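Local atomic coordinates of endoglucanase, family GH5 (PDB entry 6GL2), a protein that probably hydrolyses mixed-linked glucan and other hemicelluloses as a family GH5 glycoside hydrolase from a marine bacterium. Residues A[254-259]-A[271-276]; A[224-229]-A[261-266]; A[179-184]-A[196-201]; A[57-62]-A[324-329]. One frame throughout, in Å; residues are numbered along the deposited sequence. Where two conformers were deposited one is given.

In the fold
The catalytic domain is a closed barrel of eight parallel strands, and all four contacts reach that sheet. Along the chain, contact 3 closes before contacts 2 and 1 open; these two interleave, and all three are nested inside the loop closed by contact 4. Contacts 1 and 2 share helix 246-266 and use neighbouring strands 271-276 and 222-227, their centres about 5 Å apart. Contact 3 sets helix 167-186 on strand 196-199, the next strand round, its centre about 16 Å from that of contact 2. Contact 4, about 29 Å from contact 3 between centres, joins the loop before the last helix to the turn leading into the second strand, so early and late parts of the barrel meet.

Contact 1: residues A[254-259]-A[271-276]; sequences AELDKI and VVMGEW
Met273 reaches out from strand 271-276 and rests its terminal methyl against two residues of helix 246-266. The contact is wholly apolar: CE of Met273 lies 3.6 Å from CD2 of Leu256 and 3.7 Å from CD1 of Ile259, so a single methyl meets side chains from two places on the helix. Its CG stands anti to the backbone N (chi1 -170°), and bends at the next two torsions carry CE round to meet them. Two residues earlier on the strand, Val271 adds a second point of contact, its CG1 lying 3.9 Å from CG2 of Ile259. Ile259 therefore serves both strand residues, offering its CG2 branch to the valine and its CD1 tip to the methionine. In each of the three pairs the side chains cross at about a right angle.

The polar groups of the helix are engaged elsewhere. Lys258 NZ forms a salt bridge of 2.8 Å with Glu255 OE2, on the syn side of the carboxylate, while Glu255 OE1 is hydrogen-bonded to Thr205 and Ser228. On the strand, Glu275 forms a salt bridge with Arg63 and a hydrogen bond with Tyr229.

Segment 254-259 makes 136° with strand 271-276, N-to-C, and their axes come within 11.5 Å; the helix lays its apolar face over the outer side of the strand, as in the layer between helices and strands of a TIM barrel.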
loop_
_atom_site.group_PDB
_atom_site.type_symbol
_atom_site.label_atom_id
_atom_site.label_comp_id
_atom_site.label_asym_id
_atom_site.label_seq_id
_atom_site.Cartn_x
_atom_site.Cartn_y
_atom_site.Cartn_z
ATOM N N ALA A 254 -10.660 -17.894 -5.866
ATOM C CA ALA A 254 -10.545 -17.671 -7.291
ATOM C C ALA A 254 -9.890 -16.322 -7.550
ATOM O O ALA A 254 -9.101 -16.151 -8.446
ATOM C CB ALA A 254 -11.910 -17.703 -7.981
ATOM N N GLU A 255 -10.272 -15.296 -6.772
ATOM C CA GLU A 255 -9.628 -13.956 -6.831
ATOM C C GLU A 255 -8.137 -14.057 -6.591
ATOM O O GLU A 255 -7.316 -13.540 -7.359
ATOM C CB GLU A 255 -10.356 -13.036 -5.819
ATOM C CG GLU A 255 -9.692 -11.700 -5.507
ATOM C CD GLU A 255 -9.782 -10.724 -6.621
ATOM O OE1 GLU A 255 -9.179 -9.599 -6.473
ATOM O OE2 GLU A 255 -10.383 -10.988 -7.741
ATOM N N LEU A 256 -7.784 -14.690 -5.480
ATOM C CA LEU A 256 -6.397 -14.797 -5.097
ATOM C C LEU A 256 -5.587 -15.619 -6.124
ATOM O O LEU A 256 -4.401 -15.393 -6.395
ATOM C CB LEU A 256 -6.191 -15.288 -3.670
ATOM C CG LEU A 256 -6.774 -14.305 -2.622
ATOM C CD1 LEU A 256 -6.648 -14.914 -1.197
ATOM C CD2 LEU A 256 -6.141 -12.913 -2.631
ATOM N N ASP A 257 -6.243 -16.657 -6.694
ATOM C CA ASP A 257 -5.600 -17.529 -7.721
ATOM C C ASP A 257 -5.365 -16.795 -9.062
ATOM O O ASP A 257 -4.384 -17.001 -9.701
ATOM C CB ASP A 257 -6.407 -18.838 -7.959
ATOM C CG ASP A 257 -6.407 -19.740 -6.800
ATOM O OD1 ASP A 257 -5.531 -19.735 -5.928
ATOM O OD2 ASP A 257 -7.221 -20.732 -6.851
ATOM N N LYS A 258 -6.270 -15.859 -9.404
ATOM C CA LYS A 258 -6.087 -14.973 -10.534
ATOM C C LYS A 258 -4.796 -14.135 -10.410
ATOM O O LYS A 258 -3.975 -13.990 -11.286
ATOM C CB LYS A 258 -7.314 -14.085 -10.720
ATOM C CG LYS A 258 -7.294 -12.937 -11.647
ATOM C CD LYS A 258 -8.669 -12.217 -11.607
ATOM C CE LYS A 258 -8.846 -11.082 -10.528
ATOM N NZ LYS A 258 -10.072 -10.145 -10.389
ATOM N N ILE A 259 -4.643 -13.558 -9.209
ATOM C CA ILE A 259 -3.470 -12.726 -8.882
ATOM C C ILE A 259 -2.198 -13.596 -8.901
ATOM O O ILE A 259 -1.174 -13.266 -9.488
ATOM C CB ILE A 259 -3.689 -12.092 -7.498
ATOM C CG1 ILE A 259 -4.904 -11.155 -7.528
ATOM C CG2 ILE A 259 -2.380 -11.494 -6.943
ATOM C CD1 ILE A 259 -5.339 -10.729 -6.139
ATOM N N VAL A 271 4.061 -10.527 -4.851
ATOM C CA VAL A 271 2.901 -9.690 -4.646
ATOM C C VAL A 271 2.744 -9.334 -3.190
ATOM O O VAL A 271 2.705 -10.168 -2.286
ATOM C CB VAL A 271 1.628 -10.378 -5.158
ATOM C CG1 VAL A 271 0.400 -9.448 -5.041
ATOM C CG2 VAL A 271 1.827 -10.780 -6.660
ATOM N N VAL A 272 2.474 -8.006 -2.993
ATOM C CA VAL A 272 2.011 -7.475 -1.642
ATOM C C VAL A 272 0.599 -6.956 -1.811
ATOM O O VAL A 272 0.339 -6.122 -2.675
ATOM C CB VAL A 272 2.975 -6.400 -1.179
ATOM C CG1 VAL A 272 2.414 -5.768 0.094
ATOM C CG2 VAL A 272 4.332 -6.936 -0.858
ATOM N N MET A 273 -0.302 -7.544 -1.053
ATOM C CA MET A 273 -1.675 -7.102 -0.959
ATOM C C MET A 273 -1.712 -5.958 0.042
ATOM O O MET A 273 -1.909 -6.129 1.213
ATOM C CB MET A 273 -2.601 -8.203 -0.480
ATOM C CG MET A 273 -4.050 -7.844 -0.610
ATOM S SD MET A 273 -4.681 -7.802 -2.269
ATOM C CE MET A 273 -4.808 -9.528 -2.657
ATOM N N GLY A 274 -1.405 -4.773 -0.479
ATOM C CA GLY A 274 -1.029 -3.641 0.390
ATOM C C GLY A 274 -2.233 -3.032 1.085
ATOM O O GLY A 274 -2.038 -2.338 2.115
ATOM N N GLU A 275 -3.448 -3.366 0.669
ATOM C CA GLU A 275 -4.642 -3.111 1.411
ATOM C C GLU A 275 -5.649 -4.202 1.159
ATOM O O GLU A 275 -5.805 -4.689 0.018
ATOM C CB GLU A 275 -5.375 -1.795 1.010
ATOM C CG GLU A 275 -4.501 -0.566 1.182
ATOM C CD GLU A 275 -5.190 0.706 0.718
ATOM O OE1 GLU A 275 -6.408 0.740 0.490
ATOM O OE2 GLU A 275 -4.451 1.754 0.612
ATOM N N TRP A 276 -6.397 -4.525 2.211
ATOM C CA TRP A 276 -7.601 -5.366 2.208
ATOM C C TRP A 276 -8.218 -5.208 3.571
ATOM O O TRP A 276 -7.647 -4.529 4.448
ATOM C CB TRP A 276 -7.255 -6.848 1.940
ATOM C CG TRP A 276 -6.486 -7.448 3.038
ATOM C CD1 TRP A 276 -5.133 -7.276 3.320
ATOM C CD2 TRP A 276 -6.987 -8.268 4.094
ATOM N NE1 TRP A 276 -4.799 -7.945 4.459
ATOM C CE2 TRP A 276 -5.881 -8.582 4.962
ATOM C CE3 TRP A 276 -8.192 -8.879 4.327
ATOM C CZ2 TRP A 276 -6.021 -9.446 6.065
ATOM C CZ3 TRP A 276 -8.363 -9.708 5.450
ATOM C CH2 TRP A 276 -7.267 -10.030 6.275
#

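Contact 2: residues A[224-229]-A[261-266]; sequences VSVHSY and DKFIVE
Phe263 carries the helix side of this contact, and Val224 sits squarely on its ring. The CG1 methyl of Val224 is 3.6 Å from the ring centroid and only 5° off the normal, a CH-pi contact over the middle of one face. With chi1 at 175°, CG1 is turned away from the backbone N and out over the ring, and CG2 meets the ring's CD1 atom, 3.8 Å away. Further along the strand Val226 adds a lighter touch, its CG1 approaching Phe263 CE2 obliquely at 4.0 Å. Tyr213 meets the same ring edge-to-face, and Leu210 and Val271 also touch Phe263, so this part of the contact is closely packed and buried.

The other side of the helix turn is more open and polar. Lys262 lays its CG against the opposite face of the Phe263 ring, toward the rim, and then extends to Glu266, forming a salt bridge from NZ to OE2 of 3.0 Å through the syn lone pair of the carboxylate; NZ is also hydrogen-bonded to Asn211. Here the helix has a wider pi-type turn, with Glu266 N bonded to Asp261 O at 2.9 Å.

With an alanine in place of Phe263, the Val224 methyl is likely to lose its aromatic face, and a gap would probably open between strand and helix. Across the contact the chemistry is dispersion and CH-pi attraction alone, with the charges of Lys262 and Glu266 paired within the helix.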
loop_
_atom_site.group_PDB
_atom_site.type_symbol
_atom_site.label_atom_id
_atom_site.label_comp_id
_atom_site.label_asym_id
_atom_site.label_seq_id
_atom_site.Cartn_x
_atom_site.Cartn_y
_atom_site.Cartn_z
ATOM N N VAL A 224 4.946 -6.461 -7.098
ATOM C CA VAL A 224 3.657 -5.993 -7.527
ATOM C C VAL A 224 2.833 -5.631 -6.306
ATOM O O VAL A 224 2.811 -6.260 -5.281
ATOM C CB VAL A 224 2.944 -7.137 -8.262
ATOM C CG1 VAL A 224 1.514 -6.765 -8.637
ATOM C CG2 VAL A 224 3.777 -7.550 -9.507
ATOM N N SER A 225 2.143 -4.494 -6.412
ATOM C CA SER A 225 1.147 -4.005 -5.434
ATOM C C SER A 225 -0.268 -4.075 -5.997
ATOM O O SER A 225 -0.541 -3.467 -7.058
ATOM C CB SER A 225 1.454 -2.515 -5.059
ATOM O OG SER A 225 0.447 -2.060 -4.199
ATOM N N VAL A 226 -1.164 -4.766 -5.331
ATOM C CA VAL A 226 -2.589 -4.757 -5.627
ATOM C C VAL A 226 -3.319 -4.622 -4.323
ATOM O O VAL A 226 -2.763 -4.923 -3.235
ATOM C CB VAL A 226 -3.085 -6.001 -6.410
ATOM C CG1 VAL A 226 -2.512 -5.963 -7.828
ATOM C CG2 VAL A 226 -2.746 -7.266 -5.671
ATOM N N HIS A 227 -4.526 -4.113 -4.391
ATOM C CA HIS A 227 -5.433 -4.031 -3.284
ATOM C C HIS A 227 -6.674 -4.817 -3.671
ATOM O O HIS A 227 -7.193 -4.637 -4.786
ATOM C CB HIS A 227 -5.812 -2.587 -3.006
ATOM C CG HIS A 227 -4.627 -1.669 -2.687
ATOM N ND1 HIS A 227 -4.762 -0.336 -2.567
ATOM C CD2 HIS A 227 -3.357 -1.982 -2.427
ATOM C CE1 HIS A 227 -3.519 0.173 -2.281
ATOM N NE2 HIS A 227 -2.693 -0.791 -2.154
ATOM N N SER A 228 -7.252 -5.575 -2.768
ATOM C CA SER A 228 -8.478 -6.374 -3.066
ATOM C C SER A 228 -9.327 -6.547 -1.828
ATOM O O SER A 228 -9.043 -7.405 -1.000
ATOM C CB SER A 228 -8.076 -7.700 -3.605
ATOM O OG SER A 228 -9.364 -8.280 -4.079
ATOM N N TYR A 229 -10.283 -5.664 -1.702
ATOM C CA TYR A 229 -11.224 -5.714 -0.620
ATOM C C TYR A 229 -12.376 -6.726 -0.936
ATOM O O TYR A 229 -13.500 -6.349 -1.096
ATOM C CB TYR A 229 -11.787 -4.386 -0.296
ATOM C CG TYR A 229 -10.822 -3.328 0.289
ATOM C CD1 TYR A 229 -9.987 -2.595 -0.540
ATOM C CD2 TYR A 229 -10.707 -3.147 1.653
ATOM C CE1 TYR A 229 -9.173 -1.622 -0.008
ATOM C CE2 TYR A 229 -9.864 -2.179 2.179
ATOM C CZ TYR A 229 -9.117 -1.459 1.366
ATOM O OH TYR A 229 -8.326 -0.467 1.971
ATOM N N ASP A 261 -1.775 -16.562 -10.352
ATOM C CA ASP A 261 -1.513 -17.104 -11.717
ATOM C C ASP A 261 -0.846 -16.120 -12.661
ATOM O O ASP A 261 0.061 -16.451 -13.442
ATOM C CB ASP A 261 -2.777 -17.711 -12.307
ATOM C CG ASP A 261 -3.251 -18.966 -11.558
ATOM O OD1 ASP A 261 -2.508 -19.540 -10.753
ATOM O OD2 ASP A 261 -4.444 -19.348 -11.823
ATOM N N LYS A 262 -1.279 -14.848 -12.581
ATOM C CA LYS A 262 -0.752 -13.801 -13.468
ATOM C C LYS A 262 0.635 -13.407 -12.981
ATOM O O LYS A 262 1.594 -13.450 -13.694
ATOM C CB LYS A 262 -1.651 -12.570 -13.537
ATOM C CG LYS A 262 -1.088 -11.441 -14.377
ATOM C CD LYS A 262 -1.119 -11.928 -15.834
ATOM C CE LYS A 262 -0.858 -10.906 -16.927
ATOM N NZ LYS A 262 -1.061 -11.628 -18.239
ATOM N N PHE A 263 0.746 -12.942 -11.728
ATOM C CA PHE A 263 1.993 -12.333 -11.270
ATOM C C PHE A 263 3.055 -13.331 -10.829
ATOM O O PHE A 263 4.204 -13.168 -11.182
ATOM C CB PHE A 263 1.727 -11.304 -10.176
ATOM C CG PHE A 263 0.835 -10.169 -10.643
ATOM C CD1 PHE A 263 1.276 -9.353 -11.645
ATOM C CD2 PHE A 263 -0.377 -9.851 -10.047
ATOM C CE1 PHE A 263 0.485 -8.292 -12.049
ATOM C CE2 PHE A 263 -1.143 -8.735 -10.440
ATOM C CZ PHE A 263 -0.698 -7.989 -11.464
ATOM N N ILE A 264 2.677 -14.213 -9.950
ATOM C CA ILE A 264 3.613 -15.134 -9.365
ATOM C C ILE A 264 4.069 -16.230 -10.359
ATOM O O ILE A 264 5.280 -16.488 -10.486
ATOM C CB ILE A 264 3.055 -15.807 -8.078
ATOM C CG1 ILE A 264 2.716 -14.706 -7.005
ATOM C CG2 ILE A 264 4.058 -16.891 -7.568
ATOM C CD1 ILE A 264 1.998 -15.128 -5.780
ATOM N N VAL A 265 3.098 -16.835 -11.005
ATOM C CA VAL A 265 3.389 -17.969 -11.959
ATOM C C VAL A 265 3.792 -17.356 -13.305
ATOM O O VAL A 265 4.955 -17.471 -13.709
ATOM C CB VAL A 265 2.199 -18.923 -12.040
ATOM C CG1 VAL A 265 2.436 -19.993 -13.139
ATOM C CG2 VAL A 265 1.863 -19.513 -10.700
ATOM N N GLU A 266 2.912 -16.690 -14.000
ATOM C CA GLU A 266 3.274 -16.227 -15.329
ATOM C C GLU A 266 4.429 -15.206 -15.349
ATOM O O GLU A 266 5.325 -15.277 -16.187
ATOM C CB GLU A 266 2.050 -15.699 -16.068
ATOM C CG GLU A 266 2.317 -15.087 -17.443
ATOM C CD GLU A 266 1.246 -14.081 -17.877
ATOM O OE1 GLU A 266 0.041 -14.502 -17.906
ATOM O OE2 GLU A 266 1.627 -12.876 -18.145
#

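Contact 3: residues A[179-184]-A[196-201]; sequences VSVDAI and IMVSTY
Ile184 and Val181 of helix 167-186 pack on Ile196 and Val198 of strand 196-199, a helix-to-strand layer of the TIM barrel. The helix precedes its strand in the chain; segment 179-184 runs nearly antiparallel to strand 196-199, at 170°, and the axes of these two pieces come within 10.4 Å.

Ile184 can be followed outward. Its CB already lies 4.1 Å from CD1 of Ile196. CG2, the branch turned away from the backbone N, comes nearer, 3.8 Å from that methyl, and CD1, at the end of the other branch, lies 3.9 Å from it. Three atoms of one isoleucine thus gather round the end of the other, and the two side chains reach toward each other tip to tip.

One helical turn earlier, Val181 works mainly through CG2, bridging two strand residues that point to the same side of the sheet: Ile196, whose CG2 is 4.2 Å away, and Val198. All four residues are buried. Around them, Arg185 touches Ile196 and His177 touches Val198, both from the same helix, while Val222 on the neighbouring strand also reaches Val198. Val181 and Val198 cross at about a right angle, and the two CG2 methyls through which they meet are 3.9 Å apart.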
loop_
_atom_site.group_PDB
_atom_site.type_symbol
_atom_site.label_atom_id
_atom_site.label_comp_id
_atom_site.label_asym_id
_atom_site.label_seq_id
_atom_site.Cartn_x
_atom_site.Cartn_y
_atom_site.Cartn_z
ATOM N N VAL A 179 8.572 6.805 -14.663
ATOM C CA VAL A 179 9.221 8.033 -14.163
ATOM C C VAL A 179 9.682 7.798 -12.727
ATOM O O VAL A 179 10.761 8.250 -12.317
ATOM C CB VAL A 179 8.270 9.236 -14.207
ATOM C CG1 VAL A 179 8.804 10.373 -13.365
ATOM C CG2 VAL A 179 8.058 9.653 -15.645
ATOM N N SER A 180 8.828 7.220 -11.887
ATOM C CA SER A 180 9.051 7.092 -10.451
ATOM C C SER A 180 10.140 6.103 -10.159
ATOM O O SER A 180 11.071 6.360 -9.351
ATOM C CB SER A 180 7.799 6.715 -9.774
ATOM O OG SER A 180 6.743 7.633 -9.933
ATOM N N VAL A 181 10.098 4.923 -10.738
ATOM C CA VAL A 181 11.197 3.969 -10.587
ATOM C C VAL A 181 12.513 4.560 -11.058
ATOM O O VAL A 181 13.532 4.447 -10.406
ATOM C CB VAL A 181 10.872 2.617 -11.253
ATOM C CG1 VAL A 181 12.102 1.679 -11.366
ATOM C CG2 VAL A 181 9.708 1.928 -10.565
ATOM N N ASP A 182 12.501 5.157 -12.251
ATOM C CA ASP A 182 13.723 5.724 -12.767
ATOM C C ASP A 182 14.275 6.771 -11.800
ATOM O O ASP A 182 15.503 6.841 -11.566
ATOM C CB ASP A 182 13.487 6.303 -14.165
ATOM C CG ASP A 182 13.311 5.283 -15.242
ATOM O OD1 ASP A 182 13.625 4.123 -15.106
ATOM O OD2 ASP A 182 12.922 5.753 -16.369
ATOM N N ALA A 183 13.430 7.639 -11.272
ATOM C CA ALA A 183 13.902 8.647 -10.368
ATOM C C ALA A 183 14.554 8.015 -9.123
ATOM O O ALA A 183 15.594 8.460 -8.624
ATOM C CB ALA A 183 12.746 9.586 -9.916
ATOM N N ILE A 184 13.900 7.035 -8.531
ATOM C CA ILE A 184 14.420 6.367 -7.382
ATOM C C ILE A 184 15.798 5.767 -7.703
ATOM O O ILE A 184 16.764 5.949 -6.971
ATOM C CB ILE A 184 13.483 5.260 -6.862
ATOM C CG1 ILE A 184 12.186 5.937 -6.310
ATOM C CG2 ILE A 184 14.207 4.379 -5.839
ATOM C CD1 ILE A 184 11.018 4.958 -6.147
ATOM N N ILE A 196 10.907 -1.919 -4.572
ATOM C CA ILE A 196 9.900 -0.930 -4.968
ATOM C C ILE A 196 8.617 -1.649 -5.287
ATOM O O ILE A 196 8.628 -2.593 -6.106
ATOM C CB ILE A 196 10.378 -0.078 -6.147
ATOM C CG1 ILE A 196 11.655 0.646 -5.876
ATOM C CG2 ILE A 196 9.246 0.901 -6.475
ATOM C CD1 ILE A 196 12.205 1.346 -7.074
ATOM N N MET A 197 7.496 -1.318 -4.690
ATOM C CA MET A 197 6.203 -1.799 -4.987
ATOM C C MET A 197 5.524 -0.948 -6.023
ATOM O O MET A 197 5.351 0.286 -5.837
ATOM C CB MET A 197 5.376 -1.840 -3.671
ATOM C CG MET A 197 5.710 -2.998 -2.757
ATOM S SD MET A 197 4.996 -2.779 -1.079
ATOM C CE MET A 197 3.286 -2.526 -1.513
ATOM N N VAL A 198 5.154 -1.574 -7.116
ATOM C CA VAL A 198 4.550 -0.939 -8.269
ATOM C C VAL A 198 3.167 -1.477 -8.491
ATOM O O VAL A 198 3.016 -2.664 -8.771
ATOM C CB VAL A 198 5.460 -1.079 -9.517
ATOM C CG1 VAL A 198 4.833 -0.609 -10.819
ATOM C CG2 VAL A 198 6.834 -0.427 -9.322
ATOM N N SER A 199 2.181 -0.619 -8.446
ATOM C CA SER A 199 0.779 -0.992 -8.556
ATOM C C SER A 199 0.284 -1.093 -9.995
ATOM O O SER A 199 0.773 -0.479 -10.911
ATOM C CB SER A 199 -0.118 0.044 -7.872
ATOM O OG SER A 199 -0.022 1.274 -8.564
ATOM N N THR A 200 -0.768 -1.907 -10.152
ATOM C CA THR A 200 -1.620 -1.828 -11.335
ATOM C C THR A 200 -2.411 -0.537 -11.254
ATOM O O THR A 200 -2.431 0.211 -10.281
ATOM C CB THR A 200 -2.577 -3.007 -11.322
ATOM O OG1 THR A 200 -3.225 -3.028 -10.044
ATOM C CG2 THR A 200 -1.871 -4.373 -11.531
ATOM N N TYR A 201 -3.095 -0.223 -12.365
ATOM C CA TYR A 201 -4.044 0.873 -12.381
ATOM C C TYR A 201 -5.006 0.674 -11.191
ATOM O O TYR A 201 -5.599 -0.360 -11.054
ATOM C CB TYR A 201 -4.779 0.875 -13.729
ATOM C CG TYR A 201 -5.802 1.995 -13.837
ATOM C CD1 TYR A 201 -7.044 1.903 -13.248
ATOM C CD2 TYR A 201 -5.534 3.146 -14.541
ATOM C CE1 TYR A 201 -7.988 2.928 -13.330
ATOM C CE2 TYR A 201 -6.472 4.180 -14.614
ATOM C CZ TYR A 201 -7.681 4.080 -14.031
ATOM O OH TYR A 201 -8.570 5.127 -14.098
#

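Contact 4: residues A[57-62]-A[324-329]; sequences MGFKTL and LEWNYP
Met57 sends its CG out opposite the backbone N (chi1 172°) and then folds back through bends at chi2 and chi3 (60° and 79°), which brings its terminal methyl onto the indole of Trp326. CE lies over the five-membered ring, 3.5 Å from its centroid and close to the normal, in a CH-pi contact. SD stands above the same face at a distance, 5.0 Å from that centroid, making a Met-aromatic pair. Nearer the backbone, CB of Met57 comes within 3.4 Å of CZ2 on the benzo part, so the methionine spans much of the indole's length.

Phe59 meets the far end of the tryptophan: its CE2 is 3.7 Å from Trp326 CH2, which approaches the phenyl ring at its edge. Pro329 touches the methionine methyl more loosely, CB to CE 4.3 Å. A serine in place of Trp326 would probably strip the Met57 methyl of its aromatic face and take from the Phe59 edge its contact with the indole.

Ala332 of helix 329-336 and Ile54 of helix 48-57 also touch the indole. Between Met57 and Phe59, Gly58 closes helix 48-57 with a Schellman motif. The contact thus joins a helix-to-strand turn of the TIM barrel to the loop leading into its C-terminal helix.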
loop_
_atom_site.group_PDB
_atom_site.type_symbol
_atom_site.label_atom_id
_atom_site.label_comp_id
_atom_site.label_asym_id
_atom_site.label_seq_id
_atom_site.Cartn_x
_atom_site.Cartn_y
_atom_site.Cartn_z
ATOM N N MET A 57 1.977 -7.185 18.661
ATOM C CA MET A 57 0.876 -8.069 18.200
ATOM C C MET A 57 1.384 -9.044 17.168
ATOM O O MET A 57 0.747 -10.086 16.969
ATOM C CB MET A 57 -0.308 -7.169 17.732
ATOM C CG MET A 57 -1.428 -7.921 17.063
ATOM S SD MET A 57 -2.230 -9.179 18.082
ATOM C CE MET A 57 -3.294 -8.145 19.101
ATOM N N GLY A 58 2.493 -8.758 16.531
ATOM C CA GLY A 58 3.109 -9.695 15.606
ATOM C C GLY A 58 3.136 -9.307 14.122
ATOM O O GLY A 58 3.565 -10.080 13.316
ATOM N N PHE A 59 2.616 -8.097 13.847
ATOM C CA PHE A 59 2.791 -7.574 12.499
ATOM C C PHE A 59 4.263 -7.341 12.208
ATOM O O PHE A 59 4.934 -6.708 13.040
ATOM C CB PHE A 59 1.987 -6.261 12.336
ATOM C CG PHE A 59 0.473 -6.421 12.362
ATOM C CD1 PHE A 59 -0.132 -6.980 11.212
ATOM C CD2 PHE A 59 -0.294 -6.249 13.484
ATOM C CE1 PHE A 59 -1.497 -7.177 11.196
ATOM C CE2 PHE A 59 -1.657 -6.385 13.465
ATOM C CZ PHE A 59 -2.230 -6.949 12.325
ATOM N N LYS A 60 4.717 -7.761 11.070
ATOM C CA LYS A 60 6.085 -7.602 10.673
ATOM C C LYS A 60 6.355 -6.391 9.743
ATOM O O LYS A 60 7.457 -5.932 9.604
ATOM C CB LYS A 60 6.631 -8.934 10.085
ATOM C CG LYS A 60 8.075 -8.874 9.754
ATOM C CD LYS A 60 8.994 -8.670 10.963
ATOM C CE LYS A 60 10.516 -8.832 10.689
ATOM N NZ LYS A 60 11.321 -8.791 11.911
ATOM N N THR A 61 5.254 -5.918 9.148
ATOM C CA THR A 61 5.316 -4.817 8.150
ATOM C C THR A 61 4.342 -3.718 8.549
ATOM O O THR A 61 3.207 -3.988 8.917
ATOM C CB THR A 61 5.017 -5.242 6.729
ATOM O OG1 THR A 61 6.020 -6.190 6.327
ATOM C CG2 THR A 61 4.994 -4.145 5.690
ATOM N N LEU A 62 4.833 -2.471 8.614
ATOM C CA LEU A 62 4.056 -1.279 8.682
ATOM C C LEU A 62 3.956 -0.653 7.314
ATOM O O LEU A 62 4.955 -0.324 6.687
ATOM C CB LEU A 62 4.665 -0.249 9.622
ATOM C CG LEU A 62 3.867 1.060 9.796
ATOM C CD1 LEU A 62 2.595 0.829 10.540
ATOM C CD2 LEU A 62 4.727 2.165 10.407
ATOM N N LEU A 324 -4.228 2.686 23.221
ATOM C CA LEU A 324 -3.234 1.666 23.038
ATOM C C LEU A 324 -3.711 0.262 23.246
ATOM O O LEU A 324 -2.893 -0.617 23.386
ATOM C CB LEU A 324 -1.905 1.966 23.729
ATOM C CG LEU A 324 -1.348 3.357 23.515
ATOM C CD1 LEU A 324 -0.133 3.631 24.440
ATOM C CD2 LEU A 324 -1.058 3.638 22.070
ATOM N N GLU A 325 -5.004 0.036 23.286
ATOM C CA GLU A 325 -5.626 -1.264 23.303
ATOM C C GLU A 325 -6.102 -1.643 21.924
ATOM O O GLU A 325 -6.313 -0.797 21.040
ATOM C CB GLU A 325 -6.813 -1.243 24.276
ATOM C CG GLU A 325 -6.485 -0.816 25.703
ATOM C CD GLU A 325 -5.714 -1.810 26.459
ATOM O OE1 GLU A 325 -5.431 -2.909 26.014
ATOM O OE2 GLU A 325 -5.387 -1.562 27.689
ATOM N N TRP A 326 -6.348 -2.918 21.680
ATOM C CA TRP A 326 -6.999 -3.400 20.478
ATOM C C TRP A 326 -8.460 -3.389 20.644
ATOM O O TRP A 326 -9.038 -3.910 21.614
ATOM C CB TRP A 326 -6.519 -4.804 20.124
ATOM C CG TRP A 326 -5.060 -4.776 19.767
ATOM C CD1 TRP A 326 -3.960 -4.864 20.622
ATOM C CD2 TRP A 326 -4.478 -4.597 18.466
ATOM N NE1 TRP A 326 -2.802 -4.677 19.960
ATOM C CE2 TRP A 326 -3.058 -4.565 18.629
ATOM C CE3 TRP A 326 -4.989 -4.520 17.140
ATOM C CZ2 TRP A 326 -2.204 -4.359 17.595
ATOM C CZ3 TRP A 326 -4.146 -4.283 16.127
ATOM C CH2 TRP A 326 -2.731 -4.225 16.327
ATOM N N ASN A 327 -9.188 -2.804 19.697
ATOM C CA ASN A 327 -10.631 -2.902 19.638
ATOM C C ASN A 327 -11.034 -4.330 19.273
ATOM O O ASN A 327 -11.962 -4.892 19.835
ATOM C CB ASN A 327 -11.189 -1.838 18.648
ATOM C CG ASN A 327 -10.905 -0.360 19.123
ATOM O OD1 ASN A 327 -10.903 -0.095 20.275
ATOM N ND2 ASN A 327 -10.479 0.481 18.212
ATOM N N TYR A 328 -10.356 -4.909 18.283
ATOM C CA TYR A 328 -10.611 -6.210 17.749
ATOM C C TYR A 328 -9.397 -7.101 17.676
ATOM O O TYR A 328 -8.846 -7.373 16.604
ATOM C CB TYR A 328 -11.355 -6.166 16.405
ATOM C CG TYR A 328 -12.709 -5.489 16.509
ATOM C CD1 TYR A 328 -13.720 -6.117 17.236
ATOM C CD2 TYR A 328 -13.029 -4.272 15.917
ATOM C CE1 TYR A 328 -14.949 -5.556 17.360
ATOM C CE2 TYR A 328 -14.272 -3.655 16.052
ATOM C CZ TYR A 328 -15.249 -4.304 16.821
ATOM O OH TYR A 328 -16.486 -3.680 16.893
ATOM N N PRO A 329 -8.878 -7.457 18.862
ATOM C CA PRO A 329 -7.616 -8.187 18.882
ATOM C C PRO A 329 -7.686 -9.514 18.105
ATOM O O PRO A 329 -6.668 -9.948 17.595
ATOM C CB PRO A 329 -7.376 -8.447 20.347
ATOM C CG PRO A 329 -8.682 -8.350 20.996
ATOM C CD PRO A 329 -9.437 -7.305 20.235
#